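MutT/nudix family protein (Shewanella oneidensis, PDB 3GZ5) probably acts as an ADP-ribose-responsive transcriptional regulator of NAD metabolism, joining a Nudix domain to a DNA-binding winged-helix domain. Local coordinates at residues G58-E62 with T63-S67; W131-A134 with D135-M139; L161-L164 with V165-F168; Q180-H183 with E184-G188. All blocks are in the same frame, centred on the assembly; numbering follows the deposited sequence.

Contact 1 of 4, residues G58-E62 with T63-S67; sequences GFIDE and TCDES
D61 bonds T63, C64 and D65 through both its side chain and its backbone, and hydrogen bonds do nearly all the work. Its side chain folds forward: with CG anti to the backbone N (chi1 -173°), OD1 reaches T63 and takes two bonds there, from T63 OG1 at 2.7 Å and from T63 N at 3.0 Å. T63 N meets the anti lone pair of D61 OD1, whereas the hydroxyl arrives on the syn side, tilted from the carboxylate plane. The OD1 to T63 N bond closes an Asx turn. The backbone of D61 closes the other half. Its carbonyl O accepts from D65 N at 2.8 Å, almost in line with the C=O bond, and, at 3.2 Å, from C64 N, which comes in from above the carbonyl plane. In return D61 N gives a nearly straight bond (2.8 Å, 173°) to D65 OD2, met from above that carboxylate. With the carboxylate cut back to an alanine, T63 N and OG1 would probably lose the acceptor they share, and the start of the turn could shift. Nonpolar contact is slight: C64 SG lies 3.8 Å from D61 CB. The loop links strand 57-58 to helix 68-80, whose R74 forms a salt bridge with D65, while I60 packs on L68 and T71. The second subunit closes in too, its Q21 bonding E62 and its W103 bonding D65 O.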
ATOM      1  N   GLY B  58       8.010 -11.977  13.064  1.00 43.61           N
ATOM      2  CA  GLY B  58       7.924 -13.421  13.240  1.00 43.76           C
ATOM      3  C   GLY B  58       6.515 -13.958  13.059  1.00 43.93           C
ATOM      4  O   GLY B  58       5.694 -13.362  12.359  1.00 43.26           O
ATOM      5  N   PHE B  59       6.238 -15.076  13.720  1.00 44.12           N
ATOM      6  CA  PHE B  59       5.036 -15.877  13.445  1.00 44.43           C
ATOM      7  C   PHE B  59       3.782 -15.358  14.120  1.00 44.20           C
ATOM      8  O   PHE B  59       3.813 -14.765  15.199  1.00 43.85           O
ATOM      9  CB  PHE B  59       5.259 -17.374  13.788  1.00 44.57           C
ATOM     10  CG  PHE B  59       6.434 -18.002  13.070  1.00 44.49           C
ATOM     11  CD1 PHE B  59       6.401 -18.218  11.707  1.00 46.33           C
ATOM     12  CD2 PHE B  59       7.583 -18.371  13.772  1.00 45.84           C
ATOM     13  CE1 PHE B  59       7.510 -18.804  11.023  1.00 45.98           C
ATOM     14  CE2 PHE B  59       8.689 -18.939  13.115  1.00 45.02           C
ATOM     15  CZ  PHE B  59       8.646 -19.155  11.732  1.00 46.20           C
ATOM     16  N   ILE B  60       2.668 -15.602  13.458  1.00 44.66           N
ATOM     17  CA  ILE B  60       1.345 -15.350  14.024  1.00 44.95           C
ATOM     18  C   ILE B  60       1.147 -16.323  15.207  1.00 45.75           C
ATOM     19  O   ILE B  60       1.537 -17.487  15.127  1.00 45.38           O
ATOM     20  CB  ILE B  60       0.277 -15.525  12.899  1.00 45.23           C
ATOM     21  CG1 ILE B  60       0.468 -14.433  11.853  1.00 44.72           C
ATOM     22  CG2 ILE B  60      -1.187 -15.586  13.434  1.00 43.55           C
ATOM     23  CD1 ILE B  60      -0.044 -14.797  10.493  1.00 45.72           C
ATOM     24  N   ASP B  61       0.605 -15.824  16.316  1.00 46.32           N
ATOM     25  CA  ASP B  61       0.251 -16.661  17.439  1.00 47.28           C
ATOM     26  C   ASP B  61      -1.269 -16.592  17.572  1.00 47.68           C
ATOM     27  O   ASP B  61      -1.818 -15.568  17.984  1.00 47.57           O
ATOM     28  CB  ASP B  61       0.964 -16.183  18.706  1.00 47.84           C
ATOM     29  CG  ASP B  61       0.767 -17.130  19.897  1.00 49.10           C
ATOM     30  OD1 ASP B  61      -0.320 -17.725  20.035  1.00 49.89           O
ATOM     31  OD2 ASP B  61       1.711 -17.271  20.708  1.00 51.18           O
ATOM     32  N   GLU B  62      -1.952 -17.673  17.194  1.00 47.83           N
ATOM     33  CA  GLU B  62      -3.424 -17.679  17.150  1.00 48.33           C
ATOM     34  C   GLU B  62      -4.083 -17.594  18.516  1.00 48.40           C
ATOM     35  O   GLU B  62      -5.274 -17.314  18.616  1.00 47.95           O
ATOM     36  CB  GLU B  62      -3.952 -18.897  16.381  1.00 48.05           C
ATOM     37  CG  GLU B  62      -3.221 -19.137  15.072  1.00 49.97           C
ATOM     38  CD  GLU B  62      -4.022 -19.929  14.064  1.00 53.00           C
ATOM     39  OE1 GLU B  62      -5.138 -20.398  14.402  1.00 54.06           O
ATOM     40  OE2 GLU B  62      -3.533 -20.060  12.915  1.00 55.20           O
ATOM     41  N   THR B  63      -3.308 -17.837  19.566  1.00 49.12           N
ATOM     42  CA  THR B  63      -3.872 -17.834  20.908  1.00 50.14           C
ATOM     43  C   THR B  63      -3.932 -16.415  21.485  1.00 50.31           C
ATOM     44  O   THR B  63      -4.588 -16.189  22.509  1.00 50.88           O
ATOM     45  CB  THR B  63      -3.108 -18.773  21.873  1.00 49.86           C
ATOM     46  OG1 THR B  63      -1.858 -18.181  22.233  1.00 51.75           O
ATOM     47  CG2 THR B  63      -2.863 -20.133  21.217  1.00 50.51           C
ATOM     48  N   CYS B  64      -3.256 -15.465  20.835  1.00 49.34           N
ATOM     49  CA  CYS B  64      -3.296 -14.092  21.313  1.00 48.52           C
ATOM     50  C   CYS B  64      -3.501 -13.036  20.217  1.00 47.75           C
ATOM     51  O   CYS B  64      -3.995 -11.959  20.508  1.00 48.61           O
ATOM     52  CB  CYS B  64      -2.088 -13.784  22.194  1.00 48.21           C
ATOM     53  SG  CYS B  64      -0.527 -13.923  21.382  1.00 49.26           S
ATOM     54  N   ASP B  65      -3.178 -13.364  18.969  1.00 46.56           N
ATOM     55  CA  ASP B  65      -3.378 -12.456  17.833  1.00 45.22           C
ATOM     56  C   ASP B  65      -4.710 -12.734  17.161  1.00 45.14           C
ATOM     57  O   ASP B  65      -4.964 -13.863  16.734  1.00 45.42           O
ATOM     58  CB  ASP B  65      -2.289 -12.640  16.768  1.00 44.59           C
ATOM     59  CG  ASP B  65      -0.894 -12.541  17.309  1.00 42.74           C
ATOM     60  OD1 ASP B  65      -0.661 -11.903  18.349  1.00 40.12           O
ATOM     61  OD2 ASP B  65       0.005 -13.105  16.662  1.00 43.61           O
ATOM     62  N   GLU B  66      -5.544 -11.707  17.027  1.00 44.73           N
ATOM     63  CA  GLU B  66      -6.826 -11.834  16.321  1.00 44.41           C
ATOM     64  C   GLU B  66      -6.781 -11.232  14.898  1.00 43.40           C
ATOM     65  O   GLU B  66      -7.668 -11.476  14.086  1.00 42.93           O
ATOM     66  CB  GLU B  66      -7.940 -11.182  17.136  1.00 45.08           C
ATOM     67  CG  GLU B  66      -7.945 -11.644  18.595  1.00 49.43           C
ATOM     68  CD  GLU B  66      -9.281 -11.432  19.281  1.00 56.50           C
ATOM     69  OE1 GLU B  66     -10.049 -12.421  19.378  1.00 59.72           O
ATOM     70  OE2 GLU B  66      -9.566 -10.281  19.712  1.00 58.05           O
ATOM     71  N   SER B  67      -5.748 -10.442  14.613  1.00 41.80           N
ATOM     72  CA  SER B  67      -5.530  -9.857  13.290  1.00 41.61           C
ATOM     73  C   SER B  67      -4.017  -9.723  13.040  1.00 41.26           C
ATOM     74  O   SER B  67      -3.213  -9.866  13.970  1.00 41.73           O
ATOM     75  CB  SER B  67      -6.180  -8.476  13.195  1.00 40.46           C
ATOM     76  OG  SER B  67      -5.438  -7.595  14.026  1.00 42.16           O
TER
HETATM   77  O   HOH W   1      -7.234 -16.382  17.278  1.00 51.15           O

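Contact 2 of 4, residues W131-A134 with D135-M139; sequences WPLA and DVLQM
W131 and M139 form a Met-aromatic pair at this strand-to-helix turn. The methionine chain bends at its last torsion (chi3 95°), which lays the thioether over one face of the indole. M139 CE stands 3.9 Å from the centroid of the W131 six-membered ring and only 8° off its normal, a CH-pi contact over the ring centre. M139 SD follows at 4.3 Å from the same centroid, still above the face, and the two side chains cross at about a right angle. Replacing W131 by an alanine is likely to take the indole from under M139, set the thioether free to turn and leave W53 without its edge-to-face partner.

Aliphatic packing continues along the turn. V136 CG2 presses on W131 CB at 3.4 Å, and L133 CD1 meets L137 CD2 at 3.9 Å. Apart from these, P132 CB is in van der Waals contact with D135 CG at 3.8 Å.

Backbone hydrogen bonds wind the chain into its single helical turn. V136 N donates to P132 O at 3.0 Å and L137 N to L133 O at 2.9 Å, with P132 at the N-cap position. A type I beta turn spans V136 to M139.

The unit takes in the end of strand 128-132, which pairs with strand 36-43. V136 rests on V39 and L41 of that strand, L133 and V136 reach I149 of helix 145-162, L137 touches L146, and W131 meets W53 edge-to-face.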
ATOM      1  N   TRP B 131      19.443   1.689  15.422  1.00 59.99           N
ATOM      2  CA  TRP B 131      20.579   1.892  14.535  1.00 59.96           C
ATOM      3  C   TRP B 131      20.383   3.084  13.603  1.00 59.38           C
ATOM      4  O   TRP B 131      19.321   3.219  13.011  1.00 58.75           O
ATOM      5  CB  TRP B 131      20.805   0.654  13.681  1.00 60.91           C
ATOM      6  CG  TRP B 131      21.337  -0.520  14.432  1.00 62.24           C
ATOM      7  CD1 TRP B 131      20.614  -1.523  15.020  1.00 63.10           C
ATOM      8  CD2 TRP B 131      22.713  -0.825  14.663  1.00 63.80           C
ATOM      9  NE1 TRP B 131      21.458  -2.428  15.612  1.00 63.87           N
ATOM     10  CE2 TRP B 131      22.753  -2.028  15.404  1.00 64.46           C
ATOM     11  CE3 TRP B 131      23.924  -0.193  14.315  1.00 63.90           C
ATOM     12  CZ2 TRP B 131      23.961  -2.617  15.811  1.00 64.01           C
ATOM     13  CZ3 TRP B 131      25.119  -0.779  14.713  1.00 63.50           C
ATOM     14  CH2 TRP B 131      25.127  -1.973  15.458  1.00 63.74           C
ATOM     15  N   PRO B 132      21.419   3.943  13.452  1.00 59.10           N
ATOM     16  CA  PRO B 132      21.377   4.975  12.412  1.00 59.07           C
ATOM     17  C   PRO B 132      21.101   4.365  11.039  1.00 59.01           C
ATOM     18  O   PRO B 132      21.739   3.382  10.642  1.00 58.87           O
ATOM     19  CB  PRO B 132      22.785   5.582  12.465  1.00 58.76           C
ATOM     20  CG  PRO B 132      23.206   5.395  13.868  1.00 58.37           C
ATOM     21  CD  PRO B 132      22.666   4.027  14.233  1.00 59.17           C
ATOM     22  N   LEU B 133      20.132   4.924  10.332  1.00 59.44           N
ATOM     23  CA  LEU B 133      19.760   4.380   9.038  1.00 60.32           C
ATOM     24  C   LEU B 133      20.977   4.232   8.120  1.00 61.26           C
ATOM     25  O   LEU B 133      21.130   3.203   7.460  1.00 61.51           O
ATOM     26  CB  LEU B 133      18.678   5.230   8.379  1.00 59.95           C
ATOM     27  CG  LEU B 133      18.226   4.823   6.979  1.00 58.97           C
ATOM     28  CD1 LEU B 133      17.626   3.407   6.957  1.00 57.70           C
ATOM     29  CD2 LEU B 133      17.235   5.840   6.500  1.00 58.65           C
ATOM     30  N   ALA B 134      21.837   5.251   8.090  1.00 62.34           N
ATOM     31  CA  ALA B 134      23.037   5.244   7.243  1.00 63.01           C
ATOM     32  C   ALA B 134      23.907   4.033   7.528  1.00 63.59           C
ATOM     33  O   ALA B 134      24.362   3.366   6.600  1.00 63.69           O
ATOM     34  CB  ALA B 134      23.829   6.523   7.426  1.00 63.40           C
ATOM     35  N   ASP B 135      24.120   3.747   8.813  1.00 64.18           N
ATOM     36  CA  ASP B 135      24.797   2.525   9.250  1.00 65.16           C
ATOM     37  C   ASP B 135      24.120   1.245   8.754  1.00 65.59           C
ATOM     38  O   ASP B 135      24.792   0.329   8.271  1.00 65.87           O
ATOM     39  CB  ASP B 135      24.872   2.472  10.776  1.00 65.42           C
ATOM     40  CG  ASP B 135      25.820   3.508  11.356  1.00 66.33           C
ATOM     41  OD1 ASP B 135      26.168   4.477  10.634  1.00 64.73           O
ATOM     42  OD2 ASP B 135      26.194   3.341  12.548  1.00 67.04           O
ATOM     43  N   VAL B 136      22.795   1.187   8.908  1.00 65.54           N
ATOM     44  CA  VAL B 136      21.990   0.035   8.493  1.00 65.49           C
ATOM     45  C   VAL B 136      22.148  -0.258   6.996  1.00 65.86           C
ATOM     46  O   VAL B 136      22.325  -1.407   6.595  1.00 65.73           O
ATOM     47  CB  VAL B 136      20.497   0.250   8.886  1.00 65.24           C
ATOM     48  CG1 VAL B 136      19.559  -0.652   8.090  1.00 64.75           C
ATOM     49  CG2 VAL B 136      20.325   0.039  10.366  1.00 64.58           C
ATOM     50  N   LEU B 137      22.101   0.788   6.179  1.00 66.54           N
ATOM     51  CA  LEU B 137      22.256   0.646   4.733  1.00 67.64           C
ATOM     52  C   LEU B 137      23.610   0.045   4.286  1.00 68.26           C
ATOM     53  O   LEU B 137      23.752  -0.379   3.133  1.00 68.57           O
ATOM     54  CB  LEU B 137      21.985   1.981   4.023  1.00 67.48           C
ATOM     55  CG  LEU B 137      20.629   2.671   4.238  1.00 67.62           C
ATOM     56  CD1 LEU B 137      20.578   3.977   3.452  1.00 68.07           C
ATOM     57  CD2 LEU B 137      19.437   1.775   3.866  1.00 67.07           C
ATOM     58  N   GLN B 138      24.585  -0.001   5.198  1.00 68.84           N
ATOM     59  CA  GLN B 138      25.873  -0.670   4.941  1.00 69.56           C
ATOM     60  C   GLN B 138      26.083  -1.961   5.757  1.00 68.88           C
ATOM     61  O   GLN B 138      27.212  -2.439   5.889  1.00 69.24           O
ATOM     62  CB  GLN B 138      27.047   0.303   5.162  1.00 69.83           C
ATOM     63  CG  GLN B 138      27.431   1.106   3.916  1.00 72.20           C
ATOM     64  CD  GLN B 138      26.445   2.224   3.597  1.00 74.42           C
ATOM     65  OE1 GLN B 138      26.183   3.096   4.428  1.00 75.28           O
ATOM     66  NE2 GLN B 138      25.913   2.213   2.378  1.00 75.02           N
ATOM     67  N   MET B 139      25.000  -2.517   6.297  1.00 68.17           N
ATOM     68  CA  MET B 139      25.073  -3.736   7.118  1.00 67.01           C
ATOM     69  C   MET B 139      24.619  -4.982   6.339  1.00 66.30           C
ATOM     70  O   MET B 139      23.901  -4.863   5.333  1.00 66.21           O
ATOM     71  CB  MET B 139      24.255  -3.589   8.397  1.00 66.99           C
ATOM     72  CG  MET B 139      25.025  -3.082   9.587  1.00 66.97           C
ATOM     73  SD  MET B 139      23.938  -2.402  10.865  1.00 69.98           S
ATOM     74  CE  MET B 139      23.699  -3.790  11.981  1.00 68.77           C
TER

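Contact 3 of 4, residues L161-L164 with V165-F168; sequences LYSL and VPGF
S163 and V165 meet just where helix 145-162 has ended, S163 being the first residue to leave helical backbone angles. The serine hydroxyl sits between its own backbone N and carbonyl carbon (chi1 76°), which turns OG forward along the chain. There it accepts a hydrogen bond from V165 N at 3.2 Å, with an N-H...O angle of 151°. The same hydroxyl donates to K159 O in the last turn of the helix, and it also lies close against the valine side chain, 3.2 Å from V165 CB and 3.3 Å from V165 CG2. L164 comes next and contributes mainly through its backbone. Its carbonyl O takes G167 N at 2.8 Å, the donor standing above the carbonyl plane as the chain winds into a 3-10 turn. P166 CD packs 3.3 Å from L164 C, while the leucine side chain runs off to H183, F196 and V200 of the winged-helix domain. Buried as this junction is, its polar atoms pair over very short spans: one hydroxyl ties the helix end to the first amide of the 3-10 segment, and the next carbonyl fastens that segment's first turn.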
ATOM      1  N   LEU B 161       5.767  14.205   1.897  1.00 42.39           N
ATOM      2  CA  LEU B 161       5.246  15.030   0.805  1.00 42.42           C
ATOM      3  C   LEU B 161       3.752  15.303   0.899  1.00 41.93           C
ATOM      4  O   LEU B 161       3.261  16.360   0.450  1.00 41.17           O
ATOM      5  CB  LEU B 161       5.551  14.364  -0.543  1.00 42.51           C
ATOM      6  CG  LEU B 161       6.897  14.610  -1.251  1.00 45.18           C
ATOM      7  CD1 LEU B 161       6.819  14.018  -2.651  1.00 44.34           C
ATOM      8  CD2 LEU B 161       7.274  16.102  -1.354  1.00 45.63           C
ATOM      9  N   TYR B 162       3.020  14.343   1.460  1.00 41.79           N
ATOM     10  CA  TYR B 162       1.559  14.399   1.425  1.00 42.34           C
ATOM     11  C   TYR B 162       0.867  14.326   2.773  1.00 41.54           C
ATOM     12  O   TYR B 162      -0.351  14.266   2.805  1.00 41.94           O
ATOM     13  CB  TYR B 162       0.988  13.300   0.514  1.00 43.22           C
ATOM     14  CG  TYR B 162       1.389  13.440  -0.925  1.00 44.03           C
ATOM     15  CD1 TYR B 162       0.789  14.391  -1.755  1.00 46.82           C
ATOM     16  CD2 TYR B 162       2.386  12.625  -1.459  1.00 47.37           C
ATOM     17  CE1 TYR B 162       1.175  14.525  -3.097  1.00 47.68           C
ATOM     18  CE2 TYR B 162       2.778  12.747  -2.792  1.00 49.25           C
ATOM     19  CZ  TYR B 162       2.166  13.689  -3.597  1.00 48.83           C
ATOM     20  OH  TYR B 162       2.570  13.778  -4.901  1.00 51.09           O
ATOM     21  N   SER B 163       1.626  14.297   3.866  1.00 41.07           N
ATOM     22  CA  SER B 163       1.030  14.198   5.209  1.00 40.94           C
ATOM     23  C   SER B 163       1.925  14.808   6.295  1.00 40.98           C
ATOM     24  O   SER B 163       3.005  15.315   5.990  1.00 42.04           O
ATOM     25  CB  SER B 163       0.718  12.725   5.552  1.00 41.33           C
ATOM     26  OG  SER B 163       1.885  11.998   5.901  1.00 39.89           O
ATOM     27  N   LEU B 164       1.475  14.751   7.557  1.00 40.40           N
ATOM     28  CA  LEU B 164       2.290  15.097   8.729  1.00 39.42           C
ATOM     29  C   LEU B 164       2.557  13.864   9.581  1.00 39.13           C
ATOM     30  O   LEU B 164       2.908  13.969  10.752  1.00 38.63           O
ATOM     31  CB  LEU B 164       1.602  16.181   9.579  1.00 40.06           C
ATOM     32  CG  LEU B 164       1.263  17.530   8.933  1.00 41.06           C
ATOM     33  CD1 LEU B 164       0.528  18.437   9.911  1.00 41.05           C
ATOM     34  CD2 LEU B 164       2.537  18.236   8.457  1.00 40.34           C
ATOM     35  N   VAL B 165       2.392  12.691   8.963  1.00 38.94           N
ATOM     36  CA  VAL B 165       2.785  11.418   9.529  1.00 38.67           C
ATOM     37  C   VAL B 165       4.232  11.435  10.106  1.00 38.96           C
ATOM     38  O   VAL B 165       4.471  10.820  11.160  1.00 39.03           O
ATOM     39  CB  VAL B 165       2.531  10.238   8.507  1.00 39.10           C
ATOM     40  CG1 VAL B 165       3.222   8.968   8.929  1.00 37.95           C
ATOM     41  CG2 VAL B 165       0.997   9.979   8.308  1.00 39.04           C
ATOM     42  N   PRO B 166       5.204  12.137   9.455  1.00 37.79           N
ATOM     43  CA  PRO B 166       6.495  12.204  10.181  1.00 37.32           C
ATOM     44  C   PRO B 166       6.458  12.760  11.608  1.00 37.21           C
ATOM     45  O   PRO B 166       7.364  12.500  12.358  1.00 37.71           O
ATOM     46  CB  PRO B 166       7.379  13.060   9.267  1.00 37.06           C
ATOM     47  CG  PRO B 166       6.810  12.779   7.879  1.00 36.71           C
ATOM     48  CD  PRO B 166       5.305  12.778   8.127  1.00 37.50           C
ATOM     49  N   GLY B 167       5.416  13.487  12.004  1.00 37.43           N
ATOM     50  CA  GLY B 167       5.329  13.932  13.381  1.00 36.44           C
ATOM     51  C   GLY B 167       5.332  12.821  14.415  1.00 36.93           C
ATOM     52  O   GLY B 167       5.762  13.032  15.550  1.00 36.27           O
ATOM     53  N   PHE B 168       4.873  11.627  14.023  1.00 37.57           N
ATOM     54  CA  PHE B 168       4.834  10.465  14.930  1.00 38.26           C
ATOM     55  C   PHE B 168       6.205   9.956  15.393  1.00 39.02           C
ATOM     56  O   PHE B 168       6.289   9.295  16.421  1.00 39.40           O
ATOM     57  CB  PHE B 168       3.973   9.327  14.337  1.00 37.96           C
ATOM     58  CG  PHE B 168       2.512   9.638  14.323  1.00 35.94           C
ATOM     59  CD1 PHE B 168       1.795   9.705  15.511  1.00 37.02           C
ATOM     60  CD2 PHE B 168       1.847   9.875  13.134  1.00 35.09           C
ATOM     61  CE1 PHE B 168       0.437  10.001  15.512  1.00 37.90           C
ATOM     62  CE2 PHE B 168       0.471  10.169  13.118  1.00 35.59           C
ATOM     63  CZ  PHE B 168      -0.225  10.238  14.299  1.00 37.47           C
TER

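Contact 4 of 4, residues Q180-H183 with E184-G188; sequences QHVH and EVLLG
The last turns of helix 176-187, in the winged-helix domain, end in a Schellman motif with G188 at the C-prime position, its positive phi suiting glycine. The regular bonds run from E184 N to Q180 O at 2.9 Å through to L187 N to H183 O at 3.0 Å; the bond from G188 N back to V185 O is weak, and the next amide, of K189, returns to E184 O.

Side chains add a second layer one turn apart. Q180 stretches out, CG anti to its backbone N (chi1 -179°), and NE2 gives E184 OE1 a nearly straight bond of 3.0 Å and 174°. The acceptor lies in the amide plane of Q180, but the carboxylate is turned 76° against it, so the hydrogen arrives from above the carboxylate plane. Both groups have further partners: Q180 OE1 takes R197 NH1, and E184 OE1 also accepts from I191 N, which ties the helix end to the chain after it. V185 CG2 rides over one face of the H181 imidazole, 4.0 Å from the ring centroid and displaced toward its rim, a CH-pi contact. The closest apolar pair between V182 and L186 is CG1 to CD1 at 4.4 Å.

H183 ND1 bonds A160 O and its ring meets F196 edge-to-face, while L186 and L187 pack on helix 145-162. L186 O receives R153 and T157 of that helix. On another flank H181, V182 and V185 touch Y32 of strand 22-33, and V185 and L186 reach L37 of strand 36-43, so the helix abuts the Nudix sheet.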
ATOM      1  N   GLN B 180       9.274  20.393  10.848  1.00 47.12           N
ATOM      2  CA  GLN B 180       9.863  20.767   9.572  1.00 47.51           C
ATOM      3  C   GLN B 180      11.174  20.025   9.333  1.00 47.30           C
ATOM      4  O   GLN B 180      11.400  19.499   8.249  1.00 47.18           O
ATOM      5  CB  GLN B 180      10.096  22.284   9.508  1.00 48.12           C
ATOM      6  CG  GLN B 180      10.679  22.724   8.184  1.00 49.40           C
ATOM      7  CD  GLN B 180      10.767  24.225   8.061  1.00 53.42           C
ATOM      8  OE1 GLN B 180       9.902  24.952   8.561  1.00 56.64           O
ATOM      9  NE2 GLN B 180      11.795  24.699   7.375  1.00 50.24           N
ATOM     10  N   HIS B 181      12.030  19.975  10.344  1.00 47.69           N
ATOM     11  CA  HIS B 181      13.311  19.307  10.191  1.00 49.41           C
ATOM     12  C   HIS B 181      13.209  17.802   9.900  1.00 49.54           C
ATOM     13  O   HIS B 181      13.929  17.287   9.038  1.00 50.40           O
ATOM     14  CB  HIS B 181      14.254  19.580  11.357  1.00 49.75           C
ATOM     15  CG  HIS B 181      15.655  19.114  11.094  1.00 53.90           C
ATOM     16  ND1 HIS B 181      16.402  19.563  10.019  1.00 56.66           N
ATOM     17  CD2 HIS B 181      16.430  18.207  11.734  1.00 55.76           C
ATOM     18  CE1 HIS B 181      17.580  18.965  10.020  1.00 55.87           C
ATOM     19  NE2 HIS B 181      17.624  18.136  11.050  1.00 56.82           N
ATOM     20  N   VAL B 182      12.315  17.095  10.593  1.00 49.44           N
ATOM     21  CA  VAL B 182      12.091  15.676  10.275  1.00 48.92           C
ATOM     22  C   VAL B 182      11.663  15.504   8.826  1.00 48.04           C
ATOM     23  O   VAL B 182      12.122  14.568   8.176  1.00 48.84           O
ATOM     24  CB  VAL B 182      11.037  14.966  11.174  1.00 48.31           C
ATOM     25  CG1 VAL B 182      11.103  13.466  10.916  1.00 49.52           C
ATOM     26  CG2 VAL B 182      11.305  15.211  12.628  1.00 48.74           C
ATOM     27  N   HIS B 183      10.775  16.369   8.337  1.00 47.18           N
ATOM     28  CA  HIS B 183      10.342  16.301   6.930  1.00 47.84           C
ATOM     29  C   HIS B 183      11.528  16.565   5.959  1.00 48.06           C
ATOM     30  O   HIS B 183      11.665  15.888   4.929  1.00 48.06           O
ATOM     31  CB  HIS B 183       9.201  17.291   6.633  1.00 47.35           C
ATOM     32  CG  HIS B 183       7.855  16.879   7.166  1.00 47.16           C
ATOM     33  ND1 HIS B 183       6.781  16.603   6.347  1.00 44.73           N
ATOM     34  CD2 HIS B 183       7.396  16.747   8.434  1.00 47.17           C
ATOM     35  CE1 HIS B 183       5.725  16.304   7.081  1.00 44.75           C
ATOM     36  NE2 HIS B 183       6.070  16.384   8.352  1.00 46.31           N
ATOM     37  N   GLU B 184      12.365  17.553   6.294  1.00 48.32           N
ATOM     38  CA  GLU B 184      13.579  17.850   5.525  1.00 48.73           C
ATOM     39  C   GLU B 184      14.529  16.646   5.484  1.00 48.98           C
ATOM     40  O   GLU B 184      15.031  16.302   4.428  1.00 49.38           O
ATOM     41  CB  GLU B 184      14.292  19.100   6.067  1.00 48.49           C
ATOM     42  CG  GLU B 184      13.523  20.379   5.796  1.00 48.60           C
ATOM     43  CD  GLU B 184      14.102  21.614   6.480  1.00 49.82           C
ATOM     44  OE1 GLU B 184      13.645  22.728   6.158  1.00 50.85           O
ATOM     45  OE2 GLU B 184      15.002  21.493   7.333  1.00 51.66           O
ATOM     46  N   VAL B 185      14.747  15.984   6.616  1.00 49.57           N
ATOM     47  CA  VAL B 185      15.594  14.783   6.642  1.00 49.97           C
ATOM     48  C   VAL B 185      15.068  13.715   5.670  1.00 50.62           C
ATOM     49  O   VAL B 185      15.856  13.051   4.989  1.00 50.31           O
ATOM     50  CB  VAL B 185      15.725  14.189   8.070  1.00 50.09           C
ATOM     51  CG1 VAL B 185      16.539  12.881   8.071  1.00 49.77           C
ATOM     52  CG2 VAL B 185      16.366  15.199   9.001  1.00 50.57           C
ATOM     53  N   LEU B 186      13.743  13.563   5.612  1.00 50.98           N
ATOM     54  CA  LEU B 186      13.111  12.514   4.798  1.00 51.72           C
ATOM     55  C   LEU B 186      13.164  12.834   3.316  1.00 52.28           C
ATOM     56  O   LEU B 186      13.295  11.940   2.493  1.00 51.60           O
ATOM     57  CB  LEU B 186      11.661  12.266   5.227  1.00 50.94           C
ATOM     58  CG  LEU B 186      11.532  11.528   6.556  1.00 51.57           C
ATOM     59  CD1 LEU B 186      10.083  11.550   7.075  1.00 48.33           C
ATOM     60  CD2 LEU B 186      12.046  10.100   6.400  1.00 49.80           C
ATOM     61  N   LEU B 187      13.041  14.115   2.988  1.00 53.37           N
ATOM     62  CA  LEU B 187      13.084  14.546   1.598  1.00 54.94           C
ATOM     63  C   LEU B 187      14.528  14.776   1.148  1.00 56.15           C
ATOM     64  O   LEU B 187      14.797  14.918  -0.049  1.00 56.31           O
ATOM     65  CB  LEU B 187      12.204  15.784   1.365  1.00 54.02           C
ATOM     66  CG  LEU B 187      10.710  15.632   1.687  1.00 54.19           C
ATOM     67  CD1 LEU B 187       9.944  16.926   1.384  1.00 54.91           C
ATOM     68  CD2 LEU B 187      10.100  14.484   0.930  1.00 52.87           C
ATOM     69  N   GLY B 188      15.440  14.788   2.117  1.00 57.86           N
ATOM     70  CA  GLY B 188      16.870  15.019   1.887  1.00 60.16           C
ATOM     71  C   GLY B 188      17.182  16.425   1.405  1.00 61.72           C
ATOM     72  O   GLY B 188      18.275  16.690   0.887  1.00 61.92           O
TER

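Contact 1 is a surface turn held by carboxylate and amide bonds and lies far from the rest, centre to centre about 30 Å from contacts 2 and 3 and about 35 Å from contact 4. Contact 2 is partly buried and mostly apolar. Contact 3 is buried, and contact 4, partly buried, mixes a polar flank with an apolar one. The last two touch directly: P166 packs on H183 and L186, and L161 on L187. Helix 145-162 is the shared element, ending in contact 3 and supporting both contact 2 and contact 4. Contacts 1 and 3 each have neighbours in the second subunit, whereas contacts 2 and 4 touch no other chain.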